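Local coordinates for protein TqaL (Neurospora crassa, PDB 7EEH) that belongs to the 2OG-Fe dioxygenase family of the cupin clan and holds an iron ion in its beta-stranded core, at residues T210-M215 with T249-S254; H184-D189 with I273-R278; R32-E37 with T243-D248; N206-F211 with S256-L261. The protein carries 1 engineered substitution. One frame throughout, in Å; residues are numbered along the deposited sequence. Where two conformers were deposited one is given.

Contact 1: T210-M215 with T249-S254. With FE (Fe (III) ion), chain H.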
loop_
_atom_site.group_PDB
_atom_site.type_symbol
_atom_site.label_atom_id
_atom_site.label_comp_id
_atom_site.label_asym_id
_atom_site.label_seq_id
_atom_site.Cartn_x
_atom_site.Cartn_y
_atom_site.Cartn_z
ATOM N N THR B 210 15.081 -9.260 26.648
ATOM C CA THR B 210 16.240 -8.432 26.322
ATOM C C THR B 210 15.970 -7.021 26.823
ATOM O O THR B 210 14.976 -6.399 26.423
ATOM C CB THR B 210 16.524 -8.422 24.818
ATOM O OG1 THR B 210 16.600 -9.768 24.326
ATOM C CG2 THR B 210 17.834 -7.677 24.494
ATOM N N PHE B 211 16.821 -6.542 27.730
ATOM C CA PHE B 211 16.817 -5.153 28.174
ATOM C C PHE B 211 17.886 -4.386 27.416
ATOM O O PHE B 211 18.971 -4.908 27.163
ATOM C CB PHE B 211 17.086 -5.049 29.679
ATOM C CG PHE B 211 16.104 -5.801 30.515
ATOM C CD1 PHE B 211 14.903 -5.221 30.874
ATOM C CD2 PHE B 211 16.368 -7.100 30.920
ATOM C CE1 PHE B 211 13.976 -5.913 31.635
ATOM C CE2 PHE B 211 15.444 -7.808 31.686
ATOM C CZ PHE B 211 14.245 -7.207 32.041
HETATM N N MSE B 212 17.587 -3.149 27.056
HETATM C CA MSE B 212 18.642 -2.302 26.544
HETATM C C MSE B 212 18.784 -1.093 27.438
HETATM O O MSE B 212 17.793 -0.551 27.936
HETATM C CB MSE B 212 18.365 -1.897 25.115
HETATM C CG MSE B 212 18.439 -3.082 24.152
HETATM SE SE MSE B 212 17.571 -2.490 22.547
HETATM C CE MSE B 212 18.517 -0.840 22.393
ATOM N N HIS B 213 20.033 -0.687 27.630
ATOM C CA HIS B 213 20.401 0.315 28.611
ATOM C C HIS B 213 21.199 1.403 27.912
ATOM O O HIS B 213 21.803 1.174 26.861
ATOM C CB HIS B 213 21.229 -0.298 29.753
ATOM C CG HIS B 213 20.822 -1.693 30.126
ATOM N ND1 HIS B 213 19.857 -1.959 31.071
ATOM C CD2 HIS B 213 21.254 -2.898 29.681
ATOM C CE1 HIS B 213 19.714 -3.267 31.198
ATOM N NE2 HIS B 213 20.546 -3.859 30.360
ATOM N N ASP B 214 21.187 2.599 28.494
ATOM C CA ASP B 214 22.079 3.637 28.001
ATOM C C ASP B 214 23.506 3.331 28.454
ATOM O O ASP B 214 23.757 2.400 29.221
ATOM C CB ASP B 214 21.607 5.030 28.453
ATOM C CG ASP B 214 21.648 5.217 29.963
ATOM O OD1 ASP B 214 22.694 4.954 30.581
ATOM O OD2 ASP B 214 20.633 5.664 30.536
HETATM N N MSE B 215 24.452 4.089 27.928
HETATM C CA MSE B 215 25.888 3.837 28.163
HETATM C C MSE B 215 26.308 4.067 29.614
HETATM O O MSE B 215 27.387 3.693 29.944
HETATM C CB MSE B 215 26.737 4.609 27.158
HETATM C CG MSE B 215 26.318 4.365 25.742
HETATM SE SE MSE B 215 26.641 2.549 25.227
HETATM C CE MSE B 215 28.525 2.422 25.296
ATOM N N THR B 249 27.197 -0.072 19.505
ATOM C CA THR B 249 28.107 0.916 20.061
ATOM C C THR B 249 27.400 2.000 20.863
ATOM O O THR B 249 28.068 2.769 21.559
ATOM C CB THR B 249 28.906 1.575 18.935
ATOM O OG1 THR B 249 28.003 1.973 17.900
ATOM C CG2 THR B 249 29.919 0.605 18.351
ATOM N N GLU B 250 26.078 2.086 20.793
ATOM C CA GLU B 250 25.364 3.165 21.464
ATOM C C GLU B 250 24.350 2.669 22.476
ATOM O O GLU B 250 23.687 3.490 23.117
ATOM C CB GLU B 250 24.674 4.069 20.430
ATOM C CG GLU B 250 25.652 4.639 19.427
ATOM C CD GLU B 250 24.967 5.267 18.243
ATOM O OE1 GLU B 250 23.788 5.656 18.391
ATOM O OE2 GLU B 250 25.603 5.337 17.168
ATOM N N ASN B 251 24.218 1.351 22.634
ATOM C CA ASN B 251 23.359 0.699 23.614
ATOM C C ASN B 251 24.168 -0.369 24.322
ATOM O O ASN B 251 25.134 -0.893 23.767
ATOM C CB ASN B 251 22.156 -0.023 22.998
ATOM C CG ASN B 251 21.283 0.874 22.180
ATOM O OD1 ASN B 251 20.394 1.530 22.716
ATOM N ND2 ASN B 251 21.506 0.894 20.864
ATOM N N LYS B 252 23.858 -0.595 25.588
ATOM C CA LYS B 252 24.291 -1.802 26.267
ATOM C C LYS B 252 23.059 -2.676 26.354
ATOM O O LYS B 252 21.933 -2.178 26.224
ATOM C CB LYS B 252 24.877 -1.526 27.666
ATOM C CG LYS B 252 26.260 -0.917 27.684
ATOM C CD LYS B 252 26.744 -0.486 29.066
ATOM C CE LYS B 252 28.074 0.283 28.973
ATOM N NZ LYS B 252 28.508 0.902 30.269
ATOM N N HIS B 253 23.256 -3.980 26.538
ATOM C CA HIS B 253 22.093 -4.845 26.635
ATOM C C HIS B 253 22.379 -6.005 27.578
ATOM O O HIS B 253 23.516 -6.252 27.974
ATOM C CB HIS B 253 21.646 -5.346 25.253
ATOM C CG HIS B 253 22.695 -6.109 24.513
ATOM N ND1 HIS B 253 23.700 -5.494 23.789
ATOM C CD2 HIS B 253 22.890 -7.444 24.372
ATOM C CE1 HIS B 253 24.464 -6.418 23.236
ATOM N NE2 HIS B 253 23.999 -7.607 23.579
ATOM N N SER B 254 21.310 -6.698 27.951
ATOM C CA SER B 254 21.388 -7.851 28.831
ATOM C C SER B 254 20.175 -8.728 28.560
ATOM O O SER B 254 19.136 -8.246 28.101
ATOM C CB SER B 254 21.462 -7.431 30.306
ATOM O OG SER B 254 20.256 -6.832 30.739
HETATM FE FE FE H . 24.977 -9.513 23.499
HETATM O O HOH W 1 26.312 -11.354 23.635
#

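Contact 2: H184-D189 with I273-R278. With FE (Fe (III) ion), chain H.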
loop_
_atom_site.group_PDB
_atom_site.type_symbol
_atom_site.label_atom_id
_atom_site.label_comp_id
_atom_site.label_asym_id
_atom_site.label_seq_id
_atom_site.Cartn_x
_atom_site.Cartn_y
_atom_site.Cartn_z
ATOM N N HIS B 184 26.302 -5.663 28.813
ATOM C CA HIS B 184 27.454 -5.693 27.915
ATOM C C HIS B 184 27.115 -5.042 26.574
ATOM O O HIS B 184 25.951 -4.768 26.267
ATOM C CB HIS B 184 27.923 -7.136 27.697
ATOM C CG HIS B 184 26.935 -7.974 26.950
ATOM N ND1 HIS B 184 25.826 -8.527 27.554
ATOM C CD2 HIS B 184 26.873 -8.336 25.648
ATOM C CE1 HIS B 184 25.131 -9.203 26.660
ATOM N NE2 HIS B 184 25.747 -9.109 25.494
ATOM N N THR B 185 28.163 -4.774 25.789
ATOM C CA THR B 185 28.082 -4.667 24.339
ATOM C C THR B 185 28.770 -5.878 23.714
ATOM O O THR B 185 29.637 -6.504 24.326
ATOM C CB THR B 185 28.733 -3.385 23.802
ATOM O OG1 THR B 185 30.158 -3.515 23.855
ATOM C CG2 THR B 185 28.300 -2.173 24.633
ATOM N N ASP B 186 28.380 -6.191 22.484
ATOM C CA ASP B 186 28.933 -7.322 21.751
ATOM C C ASP B 186 30.233 -6.990 21.030
ATOM O O ASP B 186 30.808 -7.875 20.389
ATOM C CB ASP B 186 27.925 -7.827 20.715
ATOM C CG ASP B 186 26.602 -8.246 21.325
ATOM O OD1 ASP B 186 26.570 -8.683 22.494
ATOM O OD2 ASP B 186 25.587 -8.148 20.603
ATOM N N GLY B 187 30.690 -5.741 21.088
ATOM C CA GLY B 187 31.916 -5.364 20.414
ATOM C C GLY B 187 31.803 -5.227 18.917
ATOM O O GLY B 187 32.818 -5.311 18.225
ATOM N N VAL B 188 30.595 -5.018 18.383
ATOM C CA VAL B 188 30.418 -4.883 16.939
ATOM C C VAL B 188 29.706 -3.558 16.670
ATOM O O VAL B 188 29.650 -2.689 17.549
ATOM C CB VAL B 188 29.650 -6.092 16.363
ATOM C CG1 VAL B 188 30.465 -7.395 16.528
ATOM C CG2 VAL B 188 28.300 -6.241 17.041
ATOM N N ASP B 189 29.186 -3.377 15.452
ATOM C CA ASP B 189 28.435 -2.176 15.100
ATOM C C ASP B 189 26.927 -2.371 15.195
ATOM O O ASP B 189 26.240 -1.525 15.766
ATOM C CB ASP B 189 28.804 -1.704 13.683
ATOM C CG ASP B 189 30.244 -1.202 13.590
ATOM O OD1 ASP B 189 30.623 -0.345 14.419
ATOM O OD2 ASP B 189 30.988 -1.676 12.701
ATOM N N ILE B 273 21.550 -15.203 15.527
ATOM C CA ILE B 273 22.217 -14.043 16.113
ATOM C C ILE B 273 23.242 -13.538 15.103
ATOM O O ILE B 273 24.208 -14.245 14.783
ATOM C CB ILE B 273 22.875 -14.369 17.459
ATOM C CG1 ILE B 273 21.835 -14.931 18.430
ATOM C CG2 ILE B 273 23.537 -13.123 18.040
ATOM C CD1 ILE B 273 22.421 -15.534 19.665
ATOM N N PHE B 274 23.021 -12.324 14.589
ATOM C CA PHE B 274 23.870 -11.702 13.576
ATOM C C PHE B 274 24.718 -10.635 14.251
ATOM O O PHE B 274 24.169 -9.652 14.755
ATOM C CB PHE B 274 23.047 -11.039 12.455
ATOM C CG PHE B 274 22.023 -11.943 11.778
ATOM C CD1 PHE B 274 20.851 -12.295 12.416
ATOM C CD2 PHE B 274 22.217 -12.366 10.468
ATOM C CE1 PHE B 274 19.901 -13.097 11.795
ATOM C CE2 PHE B 274 21.273 -13.163 9.823
ATOM C CZ PHE B 274 20.110 -13.531 10.495
ATOM N N PHE B 275 26.045 -10.810 14.248
ATOM C CA PHE B 275 26.979 -9.805 14.772
ATOM C C PHE B 275 27.694 -9.167 13.589
ATOM O O PHE B 275 28.549 -9.815 12.975
ATOM C CB PHE B 275 28.021 -10.415 15.703
ATOM C CG PHE B 275 27.482 -11.083 16.942
ATOM C CD1 PHE B 275 27.011 -10.340 18.007
ATOM C CD2 PHE B 275 27.543 -12.470 17.077
ATOM C CE1 PHE B 275 26.575 -10.964 19.177
ATOM C CE2 PHE B 275 27.107 -13.097 18.242
ATOM C CZ PHE B 275 26.626 -12.342 19.290
ATOM N N THR B 276 27.388 -7.897 13.283
ATOM C CA THR B 276 27.922 -7.246 12.090
ATOM C C THR B 276 28.799 -6.051 12.454
ATOM O O THR B 276 28.369 -5.163 13.200
ATOM C CB THR B 276 26.780 -6.812 11.153
ATOM O OG1 THR B 276 26.079 -7.981 10.701
ATOM C CG2 THR B 276 27.341 -6.071 9.936
ATOM N N ARG B 277 30.017 -6.011 11.899
ATOM C CA ARG B 277 30.945 -4.917 12.186
ATOM C C ARG B 277 31.826 -4.634 10.978
ATOM O O ARG B 277 31.954 -5.459 10.068
ATOM C CB ARG B 277 31.822 -5.227 13.398
ATOM C CG ARG B 277 32.704 -6.491 13.226
ATOM C CD ARG B 277 33.816 -6.529 14.275
ATOM N NE ARG B 277 34.563 -7.794 14.270
ATOM C CZ ARG B 277 35.440 -8.145 13.329
ATOM N NH1 ARG B 277 35.699 -7.334 12.307
ATOM N NH2 ARG B 277 36.077 -9.304 13.410
ATOM N N ARG B 278 32.422 -3.435 10.970
ATOM C CA ARG B 278 33.482 -3.129 10.019
ATOM C C ARG B 278 34.713 -3.984 10.347
ATOM O O ARG B 278 34.878 -4.437 11.482
ATOM C CB ARG B 278 33.833 -1.637 10.057
ATOM C CG ARG B 278 32.677 -0.697 9.633
ATOM C CD ARG B 278 32.318 -0.907 8.179
ATOM N NE ARG B 278 31.760 0.270 7.505
ATOM C CZ ARG B 278 31.282 0.239 6.257
ATOM N NH1 ARG B 278 31.291 -0.905 5.571
ATOM N NH2 ARG B 278 30.786 1.333 5.687
HETATM FE FE FE H . 24.977 -9.513 23.499
HETATM O O HOH W 1 26.312 -11.354 23.635
#

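Contact 3: R32-E37 with T243-D248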
loop_
_atom_site.group_PDB
_atom_site.type_symbol
_atom_site.label_atom_id
_atom_site.label_comp_id
_atom_site.label_asym_id
_atom_site.label_seq_id
_atom_site.Cartn_x
_atom_site.Cartn_y
_atom_site.Cartn_z
ATOM N N ARG B 32 17.847 4.147 17.403
ATOM C CA ARG B 32 19.065 3.349 17.572
ATOM C C ARG B 32 18.783 1.886 17.910
ATOM O O ARG B 32 19.728 1.130 18.243
ATOM C CB ARG B 32 20.008 3.960 18.617
ATOM C CG ARG B 32 20.085 5.495 18.572
ATOM C CD ARG B 32 20.316 6.021 17.168
ATOM N NE ARG B 32 21.692 5.821 16.747
ATOM C CZ ARG B 32 22.147 6.071 15.529
ATOM N NH1 ARG B 32 21.333 6.537 14.583
ATOM N NH2 ARG B 32 23.422 5.859 15.259
ATOM N N SER B 33 17.521 1.467 17.842
ATOM C CA SER B 33 17.124 0.064 17.821
ATOM C C SER B 33 15.696 -0.020 17.305
ATOM O O SER B 33 14.964 0.969 17.315
ATOM C CB SER B 33 17.223 -0.595 19.195
ATOM O OG SER B 33 16.213 -0.132 20.067
ATOM N N ILE B 34 15.318 -1.211 16.828
ATOM C CA ILE B 34 13.954 -1.489 16.394
ATOM C C ILE B 34 13.615 -2.921 16.762
ATOM O O ILE B 34 14.466 -3.816 16.709
ATOM C CB ILE B 34 13.727 -1.314 14.874
ATOM C CG1 ILE B 34 14.761 -2.109 14.057
ATOM C CG2 ILE B 34 13.725 0.149 14.483
ATOM C CD1 ILE B 34 14.431 -2.133 12.568
ATOM N N PHE B 35 12.354 -3.144 17.110
ATOM C CA PHE B 35 11.830 -4.490 17.301
ATOM C C PHE B 35 10.719 -4.698 16.290
ATOM O O PHE B 35 9.827 -3.857 16.164
ATOM C CB PHE B 35 11.321 -4.698 18.723
ATOM C CG PHE B 35 10.837 -6.109 18.994
ATOM C CD1 PHE B 35 11.738 -7.161 19.093
ATOM C CD2 PHE B 35 9.482 -6.376 19.153
ATOM C CE1 PHE B 35 11.294 -8.458 19.352
ATOM C CE2 PHE B 35 9.039 -7.672 19.398
ATOM C CZ PHE B 35 9.951 -8.706 19.501
ATOM N N VAL B 36 10.802 -5.780 15.530
ATOM C CA VAL B 36 9.842 -6.041 14.471
ATOM C C VAL B 36 9.170 -7.363 14.788
ATOM O O VAL B 36 9.848 -8.389 14.910
ATOM C CB VAL B 36 10.498 -6.073 13.083
ATOM C CG1 VAL B 36 9.428 -6.190 12.014
ATOM C CG2 VAL B 36 11.345 -4.816 12.858
ATOM N N GLU B 37 7.850 -7.335 14.951
ATOM C CA GLU B 37 7.117 -8.559 15.228
ATOM C C GLU B 37 7.171 -9.497 14.028
ATOM O O GLU B 37 7.141 -9.056 12.876
ATOM C CB GLU B 37 5.665 -8.236 15.575
ATOM C CG GLU B 37 5.530 -7.098 16.547
ATOM C CD GLU B 37 4.885 -7.524 17.829
ATOM O OE1 GLU B 37 4.172 -8.540 17.812
ATOM O OE2 GLU B 37 5.105 -6.852 18.857
ATOM N N THR B 243 12.132 -10.056 15.711
ATOM C CA THR B 243 13.482 -9.596 15.383
ATOM C C THR B 243 13.799 -8.289 16.099
ATOM O O THR B 243 13.054 -7.308 15.980
ATOM C CB THR B 243 13.654 -9.401 13.865
ATOM O OG1 THR B 243 13.596 -10.671 13.197
ATOM C CG2 THR B 243 14.997 -8.775 13.559
ATOM N N LEU B 244 14.908 -8.286 16.832
ATOM C CA LEU B 244 15.472 -7.097 17.464
ATOM C C LEU B 244 16.754 -6.723 16.740
ATOM O O LEU B 244 17.618 -7.581 16.537
ATOM C CB LEU B 244 15.777 -7.363 18.942
ATOM C CG LEU B 244 16.546 -6.245 19.639
ATOM C CD1 LEU B 244 15.651 -5.016 19.814
ATOM C CD2 LEU B 244 17.132 -6.719 20.979
ATOM N N LEU B 245 16.882 -5.454 16.353
ATOM C CA LEU B 245 18.109 -4.923 15.773
ATOM C C LEU B 245 18.553 -3.722 16.604
ATOM O O LEU B 245 17.735 -2.864 16.934
ATOM C CB LEU B 245 17.874 -4.512 14.312
ATOM C CG LEU B 245 18.989 -3.805 13.535
ATOM C CD1 LEU B 245 20.129 -4.772 13.282
ATOM C CD2 LEU B 245 18.429 -3.309 12.215
ATOM N N LEU B 246 19.838 -3.649 16.952
ATOM C CA LEU B 246 20.312 -2.579 17.827
ATOM C C LEU B 246 21.692 -2.105 17.394
ATOM O O LEU B 246 22.504 -2.886 16.894
ATOM C CB LEU B 246 20.352 -3.012 19.301
ATOM C CG LEU B 246 21.201 -4.209 19.744
ATOM C CD1 LEU B 246 22.652 -3.819 20.026
ATOM C CD2 LEU B 246 20.579 -4.832 20.981
ATOM N N VAL B 247 21.950 -0.815 17.600
ATOM C CA VAL B 247 23.270 -0.233 17.358
ATOM C C VAL B 247 24.141 -0.588 18.557
ATOM O O VAL B 247 23.901 -0.115 19.668
ATOM C CB VAL B 247 23.194 1.281 17.150
ATOM C CG1 VAL B 247 24.622 1.891 17.001
ATOM C CG2 VAL B 247 22.326 1.595 15.935
ATOM N N ASP B 248 25.138 -1.451 18.341
ATOM C CA ASP B 248 25.821 -2.091 19.465
ATOM C C ASP B 248 26.782 -1.145 20.177
ATOM O O ASP B 248 27.144 -1.394 21.335
ATOM C CB ASP B 248 26.577 -3.328 18.971
ATOM C CG ASP B 248 27.244 -4.107 20.105
ATOM O OD1 ASP B 248 26.546 -4.501 21.062
ATOM O OD2 ASP B 248 28.472 -4.315 20.032
#

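Contact 4: N206-F211 with S256-L261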
loop_
_atom_site.group_PDB
_atom_site.type_symbol
_atom_site.label_atom_id
_atom_site.label_comp_id
_atom_site.label_asym_id
_atom_site.label_seq_id
_atom_site.Cartn_x
_atom_site.Cartn_y
_atom_site.Cartn_z
ATOM N N ASN B 206 9.212 -13.030 33.057
ATOM C CA ASN B 206 10.259 -12.360 32.297
ATOM C C ASN B 206 11.319 -13.398 31.940
ATOM O O ASN B 206 12.436 -13.431 32.461
ATOM C CB ASN B 206 10.802 -11.160 33.054
ATOM C CG ASN B 206 10.200 -9.858 32.548
ATOM O OD1 ASN B 206 9.060 -9.846 32.083
ATOM N ND2 ASN B 206 10.960 -8.768 32.619
ATOM N N SER B 207 10.900 -14.294 31.045
ATOM C CA SER B 207 11.762 -15.325 30.485
ATOM C C SER B 207 12.353 -14.866 29.147
ATOM O O SER B 207 11.625 -14.427 28.250
ATOM C CB SER B 207 10.959 -16.622 30.342
ATOM O OG SER B 207 11.359 -17.412 29.242
ATOM N N ALA B 208 13.676 -14.943 29.046
ATOM C CA ALA B 208 14.417 -14.551 27.842
ATOM C C ALA B 208 14.029 -13.148 27.365
ATOM O O ALA B 208 13.703 -12.927 26.199
ATOM C CB ALA B 208 14.227 -15.582 26.733
ATOM N N VAL B 209 14.073 -12.188 28.290
ATOM C CA VAL B 209 13.757 -10.790 28.005
ATOM C C VAL B 209 15.057 -10.052 27.723
ATOM O O VAL B 209 16.029 -10.198 28.471
ATOM C CB VAL B 209 12.996 -10.139 29.173
ATOM C CG1 VAL B 209 12.977 -8.624 29.030
ATOM C CG2 VAL B 209 11.570 -10.678 29.243
ATOM N N THR B 210 15.081 -9.260 26.648
ATOM C CA THR B 210 16.240 -8.432 26.322
ATOM C C THR B 210 15.970 -7.021 26.823
ATOM O O THR B 210 14.976 -6.399 26.423
ATOM C CB THR B 210 16.524 -8.422 24.818
ATOM O OG1 THR B 210 16.600 -9.768 24.326
ATOM C CG2 THR B 210 17.834 -7.677 24.494
ATOM N N PHE B 211 16.821 -6.542 27.730
ATOM C CA PHE B 211 16.817 -5.153 28.174
ATOM C C PHE B 211 17.886 -4.386 27.416
ATOM O O PHE B 211 18.971 -4.908 27.163
ATOM C CB PHE B 211 17.086 -5.049 29.679
ATOM C CG PHE B 211 16.104 -5.801 30.515
ATOM C CD1 PHE B 211 14.903 -5.221 30.874
ATOM C CD2 PHE B 211 16.368 -7.100 30.920
ATOM C CE1 PHE B 211 13.976 -5.913 31.635
ATOM C CE2 PHE B 211 15.444 -7.808 31.686
ATOM C CZ PHE B 211 14.245 -7.207 32.041
ATOM N N SER B 256 17.708 -11.991 30.085
ATOM C CA SER B 256 17.342 -12.761 31.262
ATOM C C SER B 256 17.244 -14.238 30.907
ATOM O O SER B 256 17.032 -14.588 29.744
ATOM C CB SER B 256 16.016 -12.257 31.828
ATOM O OG SER B 256 14.923 -12.743 31.077
ATOM N N PRO B 257 17.405 -15.136 31.884
ATOM C CA PRO B 257 17.392 -16.574 31.574
ATOM C C PRO B 257 16.055 -17.040 31.021
ATOM O O PRO B 257 14.995 -16.507 31.358
ATOM C CB PRO B 257 17.677 -17.235 32.930
ATOM C CG PRO B 257 18.292 -16.163 33.762
ATOM C CD PRO B 257 17.676 -14.884 33.310
ATOM N N VAL B 258 16.112 -18.070 30.176
ATOM C CA VAL B 258 14.895 -18.778 29.801
ATOM C C VAL B 258 14.303 -19.433 31.037
ATOM O O VAL B 258 15.011 -20.086 31.814
ATOM C CB VAL B 258 15.187 -19.821 28.715
ATOM C CG1 VAL B 258 13.915 -20.572 28.357
ATOM C CG2 VAL B 258 15.774 -19.161 27.493
ATOM N N LEU B 259 12.996 -19.263 31.225
ATOM C CA LEU B 259 12.278 -19.914 32.312
ATOM C C LEU B 259 11.384 -21.007 31.754
ATOM O O LEU B 259 10.632 -20.762 30.801
ATOM C CB LEU B 259 11.429 -18.906 33.098
ATOM C CG LEU B 259 12.198 -17.872 33.914
ATOM C CD1 LEU B 259 11.236 -16.855 34.503
ATOM C CD2 LEU B 259 13.021 -18.530 35.000
ATOM N N PRO B 260 11.430 -22.217 32.310
ATOM C CA PRO B 260 10.583 -23.288 31.787
ATOM C C PRO B 260 9.160 -23.157 32.304
ATOM O O PRO B 260 8.924 -22.845 33.472
ATOM C CB PRO B 260 11.256 -24.563 32.312
ATOM C CG PRO B 260 12.020 -24.134 33.525
ATOM C CD PRO B 260 12.154 -22.628 33.528
ATOM N N LEU B 261 8.207 -23.378 31.406
ATOM C CA LEU B 261 6.805 -23.398 31.799
ATOM C C LEU B 261 6.540 -24.529 32.786
ATOM O O LEU B 261 6.128 -24.300 33.930
ATOM C CB LEU B 261 5.939 -23.547 30.555
ATOM C CG LEU B 261 4.435 -23.582 30.785
ATOM C CD1 LEU B 261 3.995 -22.347 31.554
ATOM C CD2 LEU B 261 3.717 -23.700 29.453
HETATM O O HOH W 2 14.538 -14.812 33.460
#

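Contact 1: T210-M215 with T249-S254
His253 NE2 binds the iron at 2.1 Å, with water 1 in the same shell and His184 and Asp186 supplying the other protein ligands. Its CG sits between the backbone N and the carbonyl carbon (chi1 59°), a crowded position that swings the imidazole away from 210-215 and onto the metal. What fixes the backbone behind it is an antiparallel pairing in which Met212 and His253 form a non-hydrogen-bonded pair flanked by two hydrogen-bonded ones. Phe211 and Ser254 exchange two bonds, as do His213 and Lys252; the straightest runs from His213 N to Lys252 O (2.8 Å, 167°).

On the face carrying Phe211, His213 and Ser254, the His213 imidazole leans diagonally across to the neighbouring strand, so that NE2 hydrogen-bonds Ser254 OG, 3.0 Å apart. Ser254 CB lies in the ring plane, so the serine meets the ring at its edge. The selenomethionine Met212 is on the other face with His253, and its chain turns at chi3 (49°) to put CE 3.0 Å from Asn251 OD1, a tight contact. That amide has partners outside the two segments: OD1 accepts from Arg232 NH2, and ND2 donates to Val247 O and Arg32 O.

Farther out, the extended Lys252 chain delivers NZ to Met215 O at 3.0 Å, above the carbonyl plane, and NZ also reaches Glu217 O. Met215, a second selenomethionine, folds its SE against the Glu250-Asn251 peptide. The whole is an antiparallel pair of non-consecutive strands in the smaller sheet, the second carrying the distal histidine of the facial triad, as in other cupin-type iron enzymes.

Contact 2: H184-D189 with I273-R278
Packing is tightest where the loop 184-189 runs onto the end of strand 267-277. Asp189 N donates to Thr276 O at 3.0 Å, in the carbonyl plane and on a lone pair, and Asp189 OD2 in return takes Arg278 N at 2.9 Å, nearly along its C-O axis. Just before them Val188 packs against the strand: CB rests 3.5 Å from Thr276 O, while CG1 touches both Phe275 CB and the first carbons of Arg277. The other carboxylate oxygen, Asp189 OD1, is bound by Tyr154 OH.

Nearer the iron the join thins to one meeting. Asp186 OD2 lies in the plane of the Phe275 ring, 3.3 Å from CE1, with carboxylate and ring planes 87° apart; Thr191 OG1 also bonds OD2, which is consistent with a fixed carboxylate rotation that presents OD1 to the metal at 2.1 Å. Gly187 barely touches the strand, and the outstretched Arg277 leads away to a salt bridge with Asp293.

His184 NE2, 2.2 Å from the iron, completes the HxD half of a two-histidine, one-carboxylate facial triad, the iron site characteristic of the 2OG-Fe dioxygenase double-stranded beta-helix.

Contact 3: R32-E37 with T243-D248
Strand 33-36 is an outermost strand of the large antiparallel sheet, and this contact is its pairing with 243-247, the next strand in. The two run almost exactly antiparallel, 175° between their directions, and five backbone bonds tie them. Ile34 with Leu245 and Val36 with Thr243 are the hydrogen-bonded pairs; Leu245 N to Ile34 O is the straightest link (2.9 Å, 174°), approaching nearly along the C=O axis. Val36 N to Thr243 O is the shortest at 2.8 Å. The fifth bond, Val247 N to Arg32 O at 3.0 Å, carries the pairing past the strand start, where Arg32 leaves helix 12-31 with positive phi.

On the face of Ile34 and Leu245, the two side chains lie alongside each other and point the same way, Ile34 CG1 being 3.9 Å from Leu245 CB. Tyr28 of helix 12-31 covers both. The other face holds Ser33, Phe35, Leu244 and Leu246. Here Phe35, with CG anti to the backbone N (chi1 -177°), turns its ring edge to Leu244 CB, 4.0 Å from CD1; Leu244 CD1 packs over Ile34 O at 3.5 Å. Leu246 turns away and, like Ser33, touches Met212 of the smaller sheet.

At the Arg32 end, Val247 CG2 sits over one face of the guanidinium, whose NE makes a salt bridge to Glu250 and whose NH2 reaches Gln145 O. The binding between the strands is therefore carried by main-chain polar groups satisfied across the pair, with hydrocarbon packing on both faces, while the charge of Arg32 is probably offset by Glu250.

Contact 4: N206-F211 with S256-L261
Ser256 OG is the polar hub, gripped as donor and acceptor at once. The hydroxyl turns toward 206-211, giving its proton to Asn206 O at 2.9 Å, from above the carbonyl plane, and receiving Val209 N at 3.0 Å along an almost straight line (174°). The backbone of the same serine is tied too: Ser256 N donates to Val209 O at 2.9 Å, in the plane of that carbonyl.

Asn206 O has a second donor, water 2, which lies 2.7 Å from it and bridges to Pro257 O at an equal 2.7 Å. Pro257 O in turn accepts Ala208 N at 3.1 Å, again well out of the carbonyl plane. Both carbonyls thus take two donors each, one of them the shared water. Ala208 has left-handed helical backbone angles, and the chain bends here. Farther along, Leu259 N points straight at Ser207 OG (3.2 Å, 179°), and the two CB atoms of that pair pack together. Ala208 CB adds an apolar touch on Val258 CG2 at 4.0 Å.

The Asn206 amide is satisfied outside the two segments, OD1 by Arg234 NH2 and ND2 by Leu231 O of a second subunit. Around the contact, strand 231-236 flanks Val209 and Phe211 on the far edge of strand 209-213, Ala208 and Val258 meet Arg269 of strand 267-277, and Pro228 of the second subunit packs on Phe211, so this end of the small sheet borders on both the large sheet and the subunit interface.

In the fold
Contacts 1 and 2 lie 12 Å apart between centres and share the iron: 184-189 brings two of the protein ligands and 249-254 the third. Contact 3, about 11 Å from contact 1 and 12 Å from contact 2, belongs to the large sheet, and Asp248 at its end binds the backbone of the metal loop. Contact 4 extends strand 209-213 backward from contact 1, 17 Å away, and touches contact 3 through Thr210 and Leu244. Along the chain, contacts 1 and 4 are nested inside the loop closed by contact 2, whereas contact 3 crosses the other three. The contacts thus join the larger and the smaller sheet next to one metal site, as expected of a cupin fold.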